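Local coordinates for THUMP domain-containing protein (Pyrococcus horikoshii, PDB 1VBK) that is of unknown function but, as a ThiI relative with THUMP and nucleotide-binding domains, probably binds RNA and ATP in tRNA thiolation or thiamine biosynthesis, at residues Ala33-Val39 and Glu60-Leu65; Val66-Gly70 and Arg229-Gly233; Lys98-Lys104 and Tyr148-Ile152; Gly255-Val259 and Phe282-Val286. One frame throughout, in Å; residues are numbered along the deposited sequence.

Overall arrangement
The four contacts trace the elongated chain through its three modules. Contact 1 packs helix 19-36 against helix 58-65 in the ferredoxin-like domain, and contact 2, centred about 10 Å from the centre of contact 1, follows directly along the chain; the two touch, with A33 and E37 against V68, R67 and Y232. Contact 3 belongs to the THUMP domain, nested along the chain inside the 158-residue excursion that contact 2 closes. Contact 4, last in sequence, adds the outermost strand within this chain to the five-stranded parallel sheet. Contacts 3 and 4 lie on opposite sides of the chain's centre, their own centres about 51 Å apart; contact 2, between them, joins the ferredoxin-like part to the ThiI-family part.

Contact 1 (Ala33-Val39 and Glu60-Leu65); sequences ALVTEEV and EAANVL
Helix 19-36 ends within 33-39, and its last turn and the loop beyond lie against helix 58-65. A33 comes nearest V64 (CA-CA 6.9 Å) and V39 nearest A61 (CA-CA 6.2 Å). V64, chi1 t, points its CB at 33-39: its CG1 meets A33 CB at 3.8 Å, and its CG2 meets V39 CG2 at 3.9 Å and E37 CG at 3.8 Å. L34 is in the mt rotamer; its CB points sideways, but CD2 reaches A61 CB at 3.8 Å and CD2 of L65, also mt, at 4.3 Å. The small alanines let the backbones approach, while the branched side chains fill the gap. The turn at the end of helix 19-36 is a Schellman motif: V39 N bonds to L34 O (2.7 Å) and E38 N to V35 O (3.0 Å), with E38 as the C-prime residue at phi/psi 55/44. This reversal brings V39 (chi1 t) back toward helix 58-65, CG1 3.9 Å from A61 CB. In the ferredoxin-like domain both helices belong to the layer beside the sheet, where A61 touches V4 and L65 touches V6 and I74. At the periphery E60, an exposed residue in an extended tt conformation, brings OE2 to 3.5 Å from V39 CG2, whereas E37 folds through chi1 m and chi2 m and offers OE2 to Y232 in a weak hydrogen bond.

Contact 2 (Val66-Gly70 and Arg229-Gly233); sequences VRVFG and RYSYG
R67 supplies the strongest bonds of this interdomain junction, where the loop after helix 58-65 of the ferredoxin-like domain meets the loop after helix 215-228 of the ThiI-family domain. Its side chain, chi1 m, chi2 t and chi3 m, donates from NE to R229 O (2.8 Å) and from NH1 to Y232 OH (2.8 Å, 165° at the hydrogen); a second bond from NE to the same hydroxyl, 3.5 Å, is weak. Arginine suits the place because its several donors can serve a carbonyl and a phenol together. The guanidinium of R229 stacks on that of R67, centres 4.0 Å apart and planes at 28°, despite the like charges; E37 lies near as a long, weak ion partner of R67. Neither segment is regular helix or strand, and the CA atoms come nearest at R67 and Y230, 5.4 Å. Water 1 ties the backbones, donating to R67 O and Y230 O (2.7 Å each) and accepting from F69 N (3.2 Å). Farther out, R67 CD sits over the face of the Y230 ring, 4.0 Å from its centroid, a CH-pi contact. V68 sets CG2 4.2 Å from Y232 CD1. F69 and Y230 each meet F196 of helix 189-200 edge-to-face, and F69 CE2 rests 4.1 Å from Y230 CB and only 3.3 Å from Y230 O.

Contact 3 (Lys98-Lys104 and Tyr148-Ile152); sequences KAKEVGK and YDIEI
Helix 84-102 runs out beside the start of strand 150-157. The short axes of 98-102 and 150-152 pass 10.0 Å apart at 170°, nearly antiparallel, and the closest CA pairs are K98-I150 and V102-D149, each 7.1 Å. The one direct polar link is a salt bridge, K104 NZ to D149 OD2 at 2.8 Å. Water 2 closes a second route, accepting from K104 NZ (3.1 Å) and donating to D149 OD1 (2.7 Å); OD1 also accepts from the backbone N of K108, so both carboxylate oxygens are engaged. D149 takes chi1 m, and K104 is extended (chi1 m, then t throughout), giving its amine the reach. The helix's final backbone donors are used internally, V102 N to K98 O (2.8 Å) and G103 N to A99 O (2.9 Å); G103 then turns with phi 74°, a value glycine adopts easily. Beneath the salt bridge V102 CG1 packs 3.9 Å from D149 CB, and I150, rotamer mt, wedges CG1 between K98 CG (3.6 Å) and V102 CG2 (4.0 Å), with CD1 3.9 Å from A99 CB. This is helix-on-sheet packing within the THUMP domain: strand 150-157 pairs in parallel with 108-115, while I150 and I152 also touch F95 of helix 84-102.

Contact 4 (Gly255-Val259 and Phe282-Val286); sequences GVKGV and FPVPV
V259 of strand 258-260 lies at the apolar centre, its side chain (chi1 t) against the loop after helix 273-281. Its CG2 reaches F282 CD1 at 3.6 Å and V284 CG2 at 3.8 Å, and its CG1 sits over the face of the F282 ring, 4.2 Å from the centroid and 18° off the normal, a CH-pi contact. F282 and V284 are both chi1 m with their CA-CB bonds toward 255-259; a flat ring and a branched aliphatic pack against the valine, and I183, I185 and I251 extend the same core. V286, chi1 t, projects to the same face of the sheet as V259, with CG2 4.2 Å from V259 CB. These residues form a parallel bridge, V259 with V286 (CA-CA 4.6 Å), making 286-287 the outermost strand within this chain, next to 258-260, in the parallel five-stranded sheet of the HUP-clan ThiI domain, which probably binds ATP. The backbone bond is V259 N to P285 O, 2.9 Å and 154°, flanked by CA-H...O contacts of G258 CA to P285 O (3.3 Å) and V286 CA to V259 O (3.2 Å). Proline has no NH to give, yet P285 still accepts through its carbonyl, and its ring CD packs 3.5 Å from K257 O. On the outside the CA-CB bond of K257 points away from the loop.

Contact 1 (Ala33-Val39 and Glu60-Leu65)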
loop_
_atom_site.group_PDB
_atom_site.type_symbol
_atom_site.label_atom_id
_atom_site.label_comp_id
_atom_site.label_asym_id
_atom_site.label_seq_id
_atom_site.Cartn_x
_atom_site.Cartn_y
_atom_site.Cartn_z
ATOM N N ALA A 33 -11.811 14.540 14.114
ATOM C CA ALA A 33 -12.760 15.574 13.713
ATOM C C ALA A 33 -13.171 16.478 14.871
ATOM O O ALA A 33 -13.149 17.704 14.749
ATOM C CB ALA A 33 -13.993 14.938 13.098
ATOM N N LEU A 34 -13.557 15.876 15.991
ATOM C CA LEU A 34 -13.980 16.646 17.155
ATOM C C LEU A 34 -12.834 17.476 17.742
ATOM O O LEU A 34 -13.026 18.636 18.119
ATOM C CB LEU A 34 -14.563 15.709 18.221
ATOM C CG LEU A 34 -15.850 14.977 17.798
ATOM C CD1 LEU A 34 -16.290 14.022 18.898
ATOM C CD2 LEU A 34 -16.947 15.984 17.514
ATOM N N VAL A 35 -11.646 16.888 17.816
ATOM C CA VAL A 35 -10.493 17.601 18.354
ATOM C C VAL A 35 -10.128 18.772 17.441
ATOM O O VAL A 35 -9.877 19.879 17.912
ATOM C CB VAL A 35 -9.276 16.654 18.516
ATOM C CG1 VAL A 35 -8.043 17.444 18.945
ATOM C CG2 VAL A 35 -9.591 15.592 19.562
ATOM N N THR A 36 -10.114 18.528 16.135
ATOM C CA THR A 36 -9.790 19.568 15.169
ATOM C C THR A 36 -10.767 20.740 15.261
ATOM O O THR A 36 -10.360 21.899 15.196
ATOM C CB THR A 36 -9.807 19.010 13.725
ATOM O OG1 THR A 36 -8.814 17.986 13.599
ATOM C CG2 THR A 36 -9.513 20.110 12.722
ATOM N N GLU A 37 -12.051 20.438 15.428
ATOM C CA GLU A 37 -13.074 21.477 15.522
ATOM C C GLU A 37 -13.273 21.963 16.957
ATOM O O GLU A 37 -14.166 22.760 17.237
ATOM C CB GLU A 37 -14.407 20.955 14.977
ATOM C CG GLU A 37 -14.378 20.522 13.518
ATOM C CD GLU A 37 -14.051 21.660 12.571
ATOM O OE1 GLU A 37 -14.732 22.706 12.638
ATOM O OE2 GLU A 37 -13.118 21.506 11.753
ATOM N N GLU A 38 -12.433 21.480 17.862
ATOM C CA GLU A 38 -12.504 21.845 19.272
ATOM C C GLU A 38 -13.869 21.593 19.909
ATOM O O GLU A 38 -14.391 22.438 20.642
ATOM C CB GLU A 38 -12.100 23.311 19.478
ATOM C CG GLU A 38 -10.692 23.628 18.999
ATOM C CD GLU A 38 -10.128 24.906 19.597
ATOM O OE1 GLU A 38 -10.899 25.856 19.852
ATOM O OE2 GLU A 38 -8.899 24.966 19.798
ATOM N N VAL A 39 -14.451 20.434 19.620
ATOM C CA VAL A 39 -15.731 20.067 20.211
ATOM C C VAL A 39 -15.409 19.173 21.404
ATOM O O VAL A 39 -14.809 18.110 21.250
ATOM C CB VAL A 39 -16.624 19.276 19.229
ATOM C CG1 VAL A 39 -17.937 18.912 19.909
ATOM C CG2 VAL A 39 -16.893 20.101 17.980
ATOM N N GLU A 60 -23.407 20.209 18.494
ATOM C CA GLU A 60 -22.197 20.658 17.820
ATOM C C GLU A 60 -21.394 19.479 17.282
ATOM O O GLU A 60 -20.844 19.540 16.185
ATOM C CB GLU A 60 -21.320 21.463 18.779
ATOM C CG GLU A 60 -20.226 22.249 18.080
ATOM C CD GLU A 60 -19.407 23.083 19.044
ATOM O OE1 GLU A 60 -20.000 23.644 19.990
ATOM O OE2 GLU A 60 -18.178 23.187 18.849
ATOM N N ALA A 61 -21.311 18.412 18.067
ATOM C CA ALA A 61 -20.576 17.222 17.648
ATOM C C ALA A 61 -21.257 16.604 16.428
ATOM O O ALA A 61 -20.607 16.261 15.443
ATOM C CB ALA A 61 -20.530 16.210 18.785
ATOM N N ALA A 62 -22.576 16.467 16.500
ATOM C CA ALA A 62 -23.334 15.879 15.401
ATOM C C ALA A 62 -23.117 16.620 14.082
ATOM O O ALA A 62 -22.967 15.996 13.030
ATOM C CB ALA A 62 -24.821 15.849 15.755
ATOM N N ASN A 63 -23.091 17.948 14.138
ATOM C CA ASN A 63 -22.898 18.744 12.932
ATOM C C ASN A 63 -21.521 18.558 12.306
ATOM O O ASN A 63 -21.368 18.700 11.097
ATOM C CB ASN A 63 -23.156 20.223 13.226
ATOM C CG ASN A 63 -24.637 20.541 13.337
ATOM O OD1 ASN A 63 -25.020 21.655 13.698
ATOM N ND2 ASN A 63 -25.480 19.563 13.014
ATOM N N VAL A 64 -20.521 18.250 13.126
ATOM C CA VAL A 64 -19.170 18.015 12.622
ATOM C C VAL A 64 -19.107 16.606 12.029
ATOM O O VAL A 64 -18.598 16.402 10.929
ATOM C CB VAL A 64 -18.116 18.093 13.755
ATOM C CG1 VAL A 64 -16.783 17.535 13.273
ATOM C CG2 VAL A 64 -17.953 19.539 14.221
ATOM N N LEU A 65 -19.642 15.639 12.770
ATOM C CA LEU A 65 -19.617 14.246 12.347
ATOM C C LEU A 65 -20.320 13.966 11.023
ATOM O O LEU A 65 -20.094 12.923 10.408
ATOM C CB LEU A 65 -20.176 13.353 13.462
ATOM C CG LEU A 65 -19.324 13.427 14.737
ATOM C CD1 LEU A 65 -19.764 12.359 15.724
ATOM C CD2 LEU A 65 -17.846 13.238 14.388
#

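Contact 2 (Val66-Gly70 and Arg229-Gly233)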
loop_
_atom_site.group_PDB
_atom_site.type_symbol
_atom_site.label_atom_id
_atom_site.label_comp_id
_atom_site.label_asym_id
_atom_site.label_seq_id
_atom_site.Cartn_x
_atom_site.Cartn_y
_atom_site.Cartn_z
ATOM N N VAL A 66 -21.172 14.883 10.585
ATOM C CA VAL A 66 -21.846 14.708 9.302
ATOM C C VAL A 66 -20.790 14.608 8.198
ATOM O O VAL A 66 -21.016 13.980 7.164
ATOM C CB VAL A 66 -22.777 15.913 8.974
ATOM C CG1 VAL A 66 -23.302 15.795 7.550
ATOM C CG2 VAL A 66 -23.940 15.955 9.947
ATOM N N ARG A 67 -19.631 15.221 8.424
ATOM C CA ARG A 67 -18.566 15.213 7.419
ATOM C C ARG A 67 -17.588 14.044 7.507
ATOM O O ARG A 67 -16.569 14.029 6.807
ATOM C CB ARG A 67 -17.786 16.530 7.470
ATOM C CG ARG A 67 -18.639 17.764 7.163
ATOM C CD ARG A 67 -17.766 18.985 6.904
ATOM N NE ARG A 67 -16.890 19.293 8.032
ATOM C CZ ARG A 67 -17.281 19.910 9.143
ATOM N NH1 ARG A 67 -16.409 20.140 10.116
ATOM N NH2 ARG A 67 -18.535 20.314 9.277
ATOM N N VAL A 68 -17.900 13.067 8.351
ATOM C CA VAL A 68 -17.049 11.892 8.526
ATOM C C VAL A 68 -17.586 10.706 7.723
ATOM O O VAL A 68 -18.650 10.163 8.032
ATOM C CB VAL A 68 -16.960 11.508 10.019
ATOM C CG1 VAL A 68 -16.141 10.227 10.199
ATOM C CG2 VAL A 68 -16.325 12.657 10.799
ATOM N N PHE A 69 -16.846 10.300 6.693
ATOM C CA PHE A 69 -17.281 9.188 5.853
ATOM C C PHE A 69 -17.392 7.871 6.614
ATOM O O PHE A 69 -16.639 7.613 7.550
ATOM C CB PHE A 69 -16.335 9.030 4.660
ATOM C CG PHE A 69 -16.294 10.231 3.757
ATOM C CD1 PHE A 69 -17.465 10.735 3.197
ATOM C CD2 PHE A 69 -15.085 10.862 3.467
ATOM C CE1 PHE A 69 -17.439 11.852 2.361
ATOM C CE2 PHE A 69 -15.045 11.985 2.629
ATOM C CZ PHE A 69 -16.225 12.480 2.076
ATOM N N GLY A 70 -18.341 7.037 6.201
ATOM C CA GLY A 70 -18.538 5.761 6.860
ATOM C C GLY A 70 -19.718 5.806 7.818
ATOM O O GLY A 70 -20.178 4.770 8.304
ATOM N N ARG A 229 -11.976 19.641 5.173
ATOM C CA ARG A 229 -13.107 19.508 6.096
ATOM C C ARG A 229 -13.815 18.162 5.977
ATOM O O ARG A 229 -14.810 17.914 6.663
ATOM C CB ARG A 229 -14.123 20.621 5.841
ATOM C CG ARG A 229 -13.556 22.019 5.974
ATOM C CD ARG A 229 -14.598 23.074 5.622
ATOM N NE ARG A 229 -15.747 23.054 6.524
ATOM C CZ ARG A 229 -16.959 22.617 6.194
ATOM N NH1 ARG A 229 -17.193 22.155 4.976
ATOM N NH2 ARG A 229 -17.944 22.656 7.080
ATOM N N TYR A 230 -13.300 17.303 5.103
ATOM C CA TYR A 230 -13.868 15.979 4.866
ATOM C C TYR A 230 -12.762 14.927 4.887
ATOM O O TYR A 230 -12.970 13.800 4.447
ATOM C CB TYR A 230 -14.536 15.944 3.488
ATOM C CG TYR A 230 -15.827 16.719 3.381
ATOM C CD1 TYR A 230 -17.039 16.144 3.760
ATOM C CD2 TYR A 230 -15.841 18.027 2.901
ATOM C CE1 TYR A 230 -18.235 16.853 3.662
ATOM C CE2 TYR A 230 -17.031 18.744 2.802
ATOM C CZ TYR A 230 -18.221 18.149 3.183
ATOM O OH TYR A 230 -19.400 18.852 3.089
ATOM N N SER A 231 -11.592 15.289 5.406
ATOM C CA SER A 231 -10.459 14.367 5.399
ATOM C C SER A 231 -9.946 13.886 6.753
ATOM O O SER A 231 -8.822 13.394 6.844
ATOM C CB SER A 231 -9.296 15.004 4.635
ATOM O OG SER A 231 -8.758 16.087 5.376
ATOM N N TYR A 232 -10.756 14.014 7.795
ATOM C CA TYR A 232 -10.331 13.584 9.121
ATOM C C TYR A 232 -9.849 12.134 9.091
ATOM O O TYR A 232 -10.538 11.246 8.589
ATOM C CB TYR A 232 -11.481 13.751 10.114
ATOM C CG TYR A 232 -12.128 15.111 10.031
ATOM C CD1 TYR A 232 -13.387 15.269 9.454
ATOM C CD2 TYR A 232 -11.470 16.249 10.501
ATOM C CE1 TYR A 232 -13.978 16.526 9.347
ATOM C CE2 TYR A 232 -12.052 17.514 10.395
ATOM C CZ TYR A 232 -13.306 17.643 9.818
ATOM O OH TYR A 232 -13.895 18.883 9.713
ATOM N N GLY A 233 -8.652 11.906 9.621
ATOM C CA GLY A 233 -8.092 10.566 9.628
ATOM C C GLY A 233 -6.843 10.472 8.770
ATOM O O GLY A 233 -6.084 9.509 8.865
HETATM O O HOH W 1 -14.526 12.417 6.219
#

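Contact 3 (Lys98-Lys104 and Tyr148-Ile152)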
loop_
_atom_site.group_PDB
_atom_site.type_symbol
_atom_site.label_atom_id
_atom_site.label_comp_id
_atom_site.label_asym_id
_atom_site.label_seq_id
_atom_site.Cartn_x
_atom_site.Cartn_y
_atom_site.Cartn_z
ATOM N N LYS A 98 -39.378 19.230 20.724
ATOM C CA LYS A 98 -39.498 19.196 19.276
ATOM C C LYS A 98 -40.828 19.792 18.818
ATOM O O LYS A 98 -40.874 20.539 17.838
ATOM C CB LYS A 98 -39.372 17.759 18.777
ATOM C CG LYS A 98 -39.505 17.597 17.265
ATOM C CD LYS A 98 -38.335 18.199 16.505
ATOM C CE LYS A 98 -38.442 17.855 15.026
ATOM N NZ LYS A 98 -37.286 18.361 14.241
ATOM N N ALA A 99 -41.906 19.471 19.530
ATOM C CA ALA A 99 -43.225 19.982 19.168
ATOM C C ALA A 99 -43.242 21.505 19.185
ATOM O O ALA A 99 -43.878 22.135 18.340
ATOM C CB ALA A 99 -44.291 19.429 20.118
ATOM N N LYS A 100 -42.541 22.100 20.144
ATOM C CA LYS A 100 -42.495 23.555 20.228
ATOM C C LYS A 100 -41.837 24.106 18.965
ATOM O O LYS A 100 -42.279 25.116 18.415
ATOM C CB LYS A 100 -41.706 24.001 21.460
ATOM C CG LYS A 100 -41.657 25.509 21.626
ATOM C CD LYS A 100 -40.776 25.934 22.794
ATOM C CE LYS A 100 -40.758 27.453 22.937
ATOM N NZ LYS A 100 -39.806 27.911 23.990
ATOM N N GLU A 101 -40.783 23.435 18.506
ATOM C CA GLU A 101 -40.076 23.857 17.301
ATOM C C GLU A 101 -40.943 23.643 16.058
ATOM O O GLU A 101 -40.942 24.469 15.145
ATOM C CB GLU A 101 -38.759 23.087 17.164
ATOM C CG GLU A 101 -37.809 23.320 18.327
ATOM C CD GLU A 101 -36.580 22.430 18.280
ATOM O OE1 GLU A 101 -35.801 22.446 19.261
ATOM O OE2 GLU A 101 -36.391 21.720 17.267
ATOM N N VAL A 102 -41.680 22.534 16.023
ATOM C CA VAL A 102 -42.559 22.242 14.891
ATOM C C VAL A 102 -43.647 23.317 14.806
ATOM O O VAL A 102 -43.974 23.797 13.720
ATOM C CB VAL A 102 -43.190 20.836 15.034
ATOM C CG1 VAL A 102 -44.273 20.631 13.983
ATOM C CG2 VAL A 102 -42.099 19.770 14.866
ATOM N N GLY A 103 -44.199 23.688 15.958
ATOM C CA GLY A 103 -45.197 24.746 16.010
ATOM C C GLY A 103 -46.604 24.458 15.521
ATOM O O GLY A 103 -47.277 25.353 15.003
ATOM N N LYS A 104 -47.055 23.219 15.676
ATOM C CA LYS A 104 -48.404 22.858 15.253
ATOM C C LYS A 104 -49.255 22.509 16.464
ATOM O O LYS A 104 -48.735 22.069 17.488
ATOM C CB LYS A 104 -48.355 21.670 14.292
ATOM C CG LYS A 104 -47.701 21.986 12.961
ATOM C CD LYS A 104 -47.677 20.762 12.057
ATOM C CE LYS A 104 -47.082 21.089 10.696
ATOM N NZ LYS A 104 -47.190 19.932 9.752
ATOM N N TYR A 148 -44.986 12.008 9.366
ATOM C CA TYR A 148 -44.951 12.516 10.730
ATOM C C TYR A 148 -44.048 13.730 10.867
ATOM O O TYR A 148 -43.028 13.838 10.178
ATOM C CB TYR A 148 -44.479 11.417 11.690
ATOM C CG TYR A 148 -43.319 10.588 11.164
ATOM C CD1 TYR A 148 -43.543 9.457 10.376
ATOM C CD2 TYR A 148 -42.003 10.936 11.457
ATOM C CE1 TYR A 148 -42.480 8.690 9.895
ATOM C CE2 TYR A 148 -40.933 10.179 10.980
ATOM C CZ TYR A 148 -41.179 9.061 10.203
ATOM O OH TYR A 148 -40.121 8.318 9.736
ATOM N N ASP A 149 -44.438 14.642 11.755
ATOM C CA ASP A 149 -43.660 15.847 12.024
ATOM C C ASP A 149 -42.574 15.507 13.040
ATOM O O ASP A 149 -41.523 16.144 13.084
ATOM C CB ASP A 149 -44.530 16.946 12.650
ATOM C CG ASP A 149 -45.675 17.373 11.757
ATOM O OD1 ASP A 149 -46.829 17.039 12.092
ATOM O OD2 ASP A 149 -45.415 18.037 10.727
ATOM N N ILE A 150 -42.854 14.506 13.867
ATOM C CA ILE A 150 -41.939 14.113 14.931
ATOM C C ILE A 150 -41.739 12.613 15.049
ATOM O O ILE A 150 -42.693 11.842 14.980
ATOM C CB ILE A 150 -42.471 14.599 16.298
ATOM C CG1 ILE A 150 -42.595 16.124 16.305
ATOM C CG2 ILE A 150 -41.562 14.111 17.426
ATOM C CD1 ILE A 150 -43.415 16.657 17.468
ATOM N N GLU A 151 -40.489 12.199 15.229
ATOM C CA GLU A 151 -40.204 10.790 15.429
ATOM C C GLU A 151 -39.438 10.661 16.734
ATOM O O GLU A 151 -38.389 11.274 16.902
ATOM C CB GLU A 151 -39.354 10.205 14.304
ATOM C CG GLU A 151 -38.938 8.767 14.603
ATOM C CD GLU A 151 -37.951 8.214 13.602
ATOM O OE1 GLU A 151 -36.936 8.893 13.335
ATOM O OE2 GLU A 151 -38.187 7.097 13.093
ATOM N N ILE A 152 -39.989 9.893 17.669
ATOM C CA ILE A 152 -39.326 9.658 18.944
ATOM C C ILE A 152 -38.573 8.346 18.759
ATOM O O ILE A 152 -39.189 7.290 18.609
ATOM C CB ILE A 152 -40.341 9.482 20.101
ATOM C CG1 ILE A 152 -41.137 10.777 20.309
ATOM C CG2 ILE A 152 -39.613 9.097 21.386
ATOM C CD1 ILE A 152 -40.300 11.969 20.752
HETATM O O HOH W 2 -48.977 17.534 10.498
#

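Contact 4 (Gly255-Val259 and Phe282-Val286)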
loop_
_atom_site.group_PDB
_atom_site.type_symbol
_atom_site.label_atom_id
_atom_site.label_comp_id
_atom_site.label_asym_id
_atom_site.label_seq_id
_atom_site.Cartn_x
_atom_site.Cartn_y
_atom_site.Cartn_z
ATOM N N GLY A 255 4.239 4.443 0.611
ATOM C CA GLY A 255 3.540 3.199 0.332
ATOM C C GLY A 255 2.179 3.398 -0.311
ATOM O O GLY A 255 1.222 2.703 0.017
ATOM N N VAL A 256 2.101 4.353 -1.229
ATOM C CA VAL A 256 0.871 4.672 -1.954
ATOM C C VAL A 256 0.501 3.506 -2.876
ATOM O O VAL A 256 1.354 2.979 -3.588
ATOM C CB VAL A 256 1.077 5.960 -2.793
ATOM C CG1 VAL A 256 -0.091 6.183 -3.728
ATOM C CG2 VAL A 256 1.259 7.155 -1.857
ATOM N N LYS A 257 -0.773 3.119 -2.869
ATOM C CA LYS A 257 -1.245 2.003 -3.686
ATOM C C LYS A 257 -1.971 2.432 -4.958
ATOM O O LYS A 257 -2.317 1.595 -5.794
ATOM C CB LYS A 257 -2.180 1.113 -2.857
ATOM C CG LYS A 257 -3.460 1.818 -2.428
ATOM C CD LYS A 257 -4.321 0.952 -1.517
ATOM C CE LYS A 257 -4.914 -0.233 -2.256
ATOM N NZ LYS A 257 -5.774 -1.038 -1.348
ATOM N N GLY A 258 -2.203 3.729 -5.106
ATOM C CA GLY A 258 -2.900 4.202 -6.286
ATOM C C GLY A 258 -2.800 5.697 -6.503
ATOM O O GLY A 258 -2.395 6.443 -5.613
ATOM N N VAL A 259 -3.162 6.127 -7.705
ATOM C CA VAL A 259 -3.132 7.538 -8.072
ATOM C C VAL A 259 -4.513 7.921 -8.591
ATOM O O VAL A 259 -5.120 7.178 -9.362
ATOM C CB VAL A 259 -2.075 7.811 -9.169
ATOM C CG1 VAL A 259 -2.154 9.263 -9.626
ATOM C CG2 VAL A 259 -0.683 7.494 -8.634
ATOM N N PHE A 282 3.101 5.661 -14.137
ATOM C CA PHE A 282 2.920 5.383 -12.713
ATOM C C PHE A 282 3.131 3.899 -12.406
ATOM O O PHE A 282 2.662 3.036 -13.142
ATOM C CB PHE A 282 1.508 5.784 -12.269
ATOM C CG PHE A 282 1.266 7.262 -12.263
ATOM C CD1 PHE A 282 1.783 8.060 -11.243
ATOM C CD2 PHE A 282 0.507 7.858 -13.264
ATOM C CE1 PHE A 282 1.549 9.428 -11.222
ATOM C CE2 PHE A 282 0.266 9.229 -13.254
ATOM C CZ PHE A 282 0.790 10.017 -12.226
ATOM N N PRO A 283 3.841 3.590 -11.307
ATOM C CA PRO A 283 4.128 2.218 -10.875
ATOM C C PRO A 283 2.947 1.564 -10.155
ATOM O O PRO A 283 3.013 0.395 -9.768
ATOM C CB PRO A 283 5.323 2.402 -9.955
ATOM C CG PRO A 283 4.994 3.697 -9.283
ATOM C CD PRO A 283 4.541 4.558 -10.445
ATOM N N VAL A 284 1.880 2.331 -9.958
ATOM C CA VAL A 284 0.680 1.826 -9.297
ATOM C C VAL A 284 -0.519 2.207 -10.164
ATOM O O VAL A 284 -0.420 3.093 -11.009
ATOM C CB VAL A 284 0.508 2.435 -7.883
ATOM C CG1 VAL A 284 1.705 2.070 -7.008
ATOM C CG2 VAL A 284 0.374 3.951 -7.979
ATOM N N PRO A 285 -1.664 1.536 -9.968
ATOM C CA PRO A 285 -2.879 1.813 -10.742
ATOM C C PRO A 285 -3.349 3.257 -10.623
ATOM O O PRO A 285 -3.220 3.876 -9.568
ATOM C CB PRO A 285 -3.901 0.846 -10.144
ATOM C CG PRO A 285 -3.057 -0.293 -9.672
ATOM C CD PRO A 285 -1.877 0.407 -9.045
ATOM N N VAL A 286 -3.907 3.781 -11.710
ATOM C CA VAL A 286 -4.426 5.139 -11.731
ATOM C C VAL A 286 -5.944 5.026 -11.820
ATOM O O VAL A 286 -6.464 4.234 -12.606
ATOM C CB VAL A 286 -3.891 5.922 -12.948
ATOM C CG1 VAL A 286 -4.438 7.340 -12.943
ATOM C CG2 VAL A 286 -2.373 5.943 -12.916
#